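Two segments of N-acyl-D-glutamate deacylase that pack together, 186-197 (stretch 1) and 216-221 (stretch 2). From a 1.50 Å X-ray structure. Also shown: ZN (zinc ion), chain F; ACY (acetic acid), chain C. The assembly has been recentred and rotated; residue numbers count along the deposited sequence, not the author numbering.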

# COMPACT_ATOMS: atom_id res chain seq x y z
N THR A 186 3.03 1.25 -12.14
CA THR A 186 4.24 0.89 -12.88
C THR A 186 5.32 0.47 -11.90
O THR A 186 5.32 0.88 -10.73
N GLY A 187 6.23 -0.37 -12.38
CA GLY A 187 7.36 -0.83 -11.58
C GLY A 187 8.54 -0.65 -12.52
O GLY A 187 9.09 -1.62 -13.04
N LEU A 188 8.92 0.60 -12.73
CA LEU A 188 9.99 0.93 -13.66
C LEU A 188 11.38 0.45 -13.27
O LEU A 188 12.29 0.45 -14.10
N ALA A 189 11.53 0.02 -12.03
CA ALA A 189 12.81 -0.49 -11.55
C ALA A 189 12.89 -1.99 -11.80
O ALA A 189 13.92 -2.62 -11.56
N TYR A 190 11.78 -2.57 -12.27
CA TYR A 190 11.70 -4.01 -12.52
C TYR A 190 11.43 -4.38 -13.97
O TYR A 190 10.95 -3.57 -14.76
N GLN A 191 11.74 -5.63 -14.30
CA GLN A 191 11.47 -6.14 -15.63
C GLN A 191 10.03 -6.63 -15.55
O GLN A 191 9.60 -7.13 -14.51
N PRO A 192 9.25 -6.50 -16.63
CA PRO A 192 9.62 -5.93 -17.93
C PRO A 192 9.30 -4.44 -18.06
O PRO A 192 9.59 -3.82 -19.09
N GLY A 193 8.69 -3.86 -17.03
CA GLY A 193 8.33 -2.45 -17.08
C GLY A 193 9.46 -1.49 -17.42
O GLY A 193 9.24 -0.48 -18.09
N ALA A 194 10.66 -1.81 -16.97
CA ALA A 194 11.83 -0.98 -17.21
C ALA A 194 12.11 -0.74 -18.69
O ALA A 194 12.74 0.25 -19.06
N VAL A 195 11.64 -1.66 -19.54
CA VAL A 195 11.85 -1.56 -20.98
C VAL A 195 11.02 -0.45 -21.61
O VAL A 195 11.37 0.09 -22.66
N ALA A 196 9.91 -0.10 -20.96
CA ALA A 196 9.00 0.92 -21.46
C ALA A 196 9.62 2.31 -21.60
O ALA A 196 10.45 2.73 -20.79
N GLN A 197 9.21 3.01 -22.65
CA GLN A 197 9.67 4.37 -22.91
C GLN A 197 8.50 5.33 -22.69
O GLN A 197 7.37 4.89 -22.46
N THR A 216 0.04 5.12 -10.39
CA THR A 216 0.86 5.06 -9.19
C THR A 216 2.17 4.46 -9.69
O THR A 216 2.17 3.62 -10.60
N SER A 217 3.29 4.88 -9.12
CA SER A 217 4.55 4.38 -9.63
C SER A 217 5.70 4.08 -8.69
O SER A 217 6.03 4.87 -7.80
N HIS A 218 6.28 2.90 -8.88
CA HIS A 218 7.48 2.51 -8.17
C HIS A 218 8.41 3.00 -9.28
O HIS A 218 8.52 2.36 -10.33
N ILE A 219 9.02 4.15 -9.06
CA ILE A 219 9.87 4.77 -10.08
C ILE A 219 11.09 3.98 -10.55
O ILE A 219 11.50 3.00 -9.94
N ARG A 220 11.66 4.43 -11.67
CA ARG A 220 12.78 3.74 -12.31
C ARG A 220 13.98 3.44 -11.42
O ARG A 220 14.54 2.34 -11.49
N ASN A 221 14.38 4.40 -10.60
CA ASN A 221 15.51 4.18 -9.71
C ASN A 221 15.31 5.03 -8.47
O ASN A 221 14.88 6.18 -8.56

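Two parallel strand ends open this contact, and their backbone groups pair before any side chain is called on. Thr186 N gives its hydrogen to Thr216 O at 3.0 Å, His218 N gives its own to Thr186 O at 2.9 Å with a nearly straight 172° angle, and Leu188 N reaches His218 O at 3.0 Å just past the last bridge. In this register Thr186 and Ser217 share one face of the sheet, where polar side chains meet: Thr186 (chi1 p) and Ser217 (chi1 t) bring Thr186 OG1 and Ser217 OG to 2.8 Å, a hydrogen bond in which either hydroxyl could be the donor. The two buried hydroxyls share this bond, and Thr186 OG1 has a further hydrogen bond to a residue just outside the stretches.

On the face carrying His218, the imidazole binds a zinc ion. His218, chi1 t, directs ND1 to ZN at 2.0 Å; acetic acid, probably from the crystallisation liquor, supplies its O and OXT, each at 2.3 Å from ZN, and two further ligand atoms come from elsewhere in the structure. Tyr190 leaves its backbone sideways, yet with chi1 m its ring end comes nearer, and Tyr190 OH donates to ACY O at 2.6 Å. ACY O therefore both binds ZN and accepts from Tyr190 OH. The Tyr190 and His218 rings meet obliquely, centroids 4.7 Å apart and planes at 56°, with Tyr190 CE2 over a face of the imidazole. Gly187, bridged to His218, leaves room for the Tyr190 ring: a CB there would lie 3.2 Å from Tyr190 CD2.

A type I turn from Gly187 to Tyr190, closed by Tyr190 N to Gly187 O at 3.0 Å, presents two apolar side chains, Leu188 buried and Ala189 exposed. Both point toward stretch 2. Leu188, chi1 m and chi2 t, sets CB 3.4 Å from Arg220 N, while Ala189 CB packs 3.6 Å from His218 NE2 and 3.3 Å from Arg220 O.

Arg220 has the largest area covered across the contact. Its CA-to-CB bond points sideways, but the chain, t, t, m through chi3 with chi4 at -83°, returns to stretch 1. Arg220 NH1 donates to Ala194 O at 2.8 Å and Arg220 NH2 to Ala196 O at 3.2 Å, both acceptors near the guanidinium plane, while Leu188 CB lies over one face. NE and NH2 also have hydrogen-bond partners elsewhere in the structure. Ala194 O belongs to the 3-10 segment and Ala196 O follows it; Ala196 N bonds to Gly193 O at 3.0 Å. The rule to read here is specific pairing: hydroxyl with hydroxyl, imidazole with zinc, phenol with ACY O, and guanidinium edge with backbone carbonyls.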

# COMPACT_ATOMS: atom_id res chain seq x y z
CB THR A 186 4.77 2.07 -13.74
OG1 THR A 186 4.84 3.26 -12.95
CG2 THR A 186 3.87 2.30 -14.94
CB LEU A 188 9.98 2.45 -13.92
CG LEU A 188 8.62 2.98 -14.38
CD1 LEU A 188 8.75 4.45 -14.74
CD2 LEU A 188 8.12 2.19 -15.59
CB ALA A 189 12.97 -0.20 -10.05
CB TYR A 190 10.56 -4.63 -11.70
CG TYR A 190 10.61 -4.39 -10.22
CD1 TYR A 190 11.71 -4.78 -9.47
CD2 TYR A 190 9.53 -3.81 -9.56
CE1 TYR A 190 11.74 -4.60 -8.09
CE2 TYR A 190 9.54 -3.63 -8.18
CZ TYR A 190 10.65 -4.03 -7.45
OH TYR A 190 10.66 -3.87 -6.09
CB GLN A 191 12.39 -7.32 -15.96
CG GLN A 191 13.83 -6.92 -16.18
CD GLN A 191 13.99 -5.92 -17.31
OE1 GLN A 191 13.52 -6.16 -18.43
NE2 GLN A 191 14.65 -4.81 -17.03
CB PRO A 192 8.79 -6.77 -18.90
CG PRO A 192 7.50 -6.88 -18.14
CD PRO A 192 7.95 -7.18 -16.71
CB ALA A 194 13.05 -1.60 -16.54
CB VAL A 195 11.51 -2.90 -21.67
CG1 VAL A 195 11.70 -2.77 -23.18
CG2 VAL A 195 12.37 -4.01 -21.11
CB ALA A 196 7.76 1.00 -20.57
CB GLN A 197 10.20 4.49 -24.34
CG GLN A 197 11.45 3.68 -24.60
CD GLN A 197 12.09 3.98 -25.94
OE1 GLN A 197 13.15 3.44 -26.27
NE2 GLN A 197 11.45 4.84 -26.72
CB THR A 216 0.24 4.16 -8.09
OG1 THR A 216 0.22 2.80 -8.53
CG2 THR A 216 -1.18 4.62 -7.78
CB SER A 217 5.08 5.36 -10.70
OG SER A 217 6.33 4.94 -11.23
CB HIS A 218 7.56 0.99 -7.99
CG HIS A 218 8.88 0.52 -7.47
ND1 HIS A 218 8.99 -0.45 -6.49
CD2 HIS A 218 10.14 0.86 -7.81
CE1 HIS A 218 10.27 -0.68 -6.25
NE2 HIS A 218 10.99 0.10 -7.04
CB ILE A 219 10.24 6.21 -9.65
CG1 ILE A 219 11.10 6.20 -8.39
CG2 ILE A 219 8.95 6.99 -9.37
CD1 ILE A 219 11.44 7.59 -7.89
CB ARG A 220 13.22 4.53 -13.55
CG ARG A 220 14.17 3.76 -14.46
CD ARG A 220 14.35 4.49 -15.79
NE ARG A 220 13.09 4.61 -16.53
CZ ARG A 220 12.60 3.65 -17.31
NH1 ARG A 220 13.25 2.51 -17.46
NH2 ARG A 220 11.44 3.84 -17.93
CB ASN A 221 16.82 4.54 -10.41
CG ASN A 221 18.03 4.28 -9.54
OD1 ASN A 221 18.47 5.15 -8.78
ND2 ASN A 221 18.56 3.07 -9.62
ZN ZN F . 7.55 -0.97 -5.19
C ACY C . 8.15 -3.14 -3.76
O ACY C . 8.56 -2.99 -4.89
OXT ACY C . 7.48 -2.16 -3.17
CH3 ACY C . 8.40 -4.43 -3.04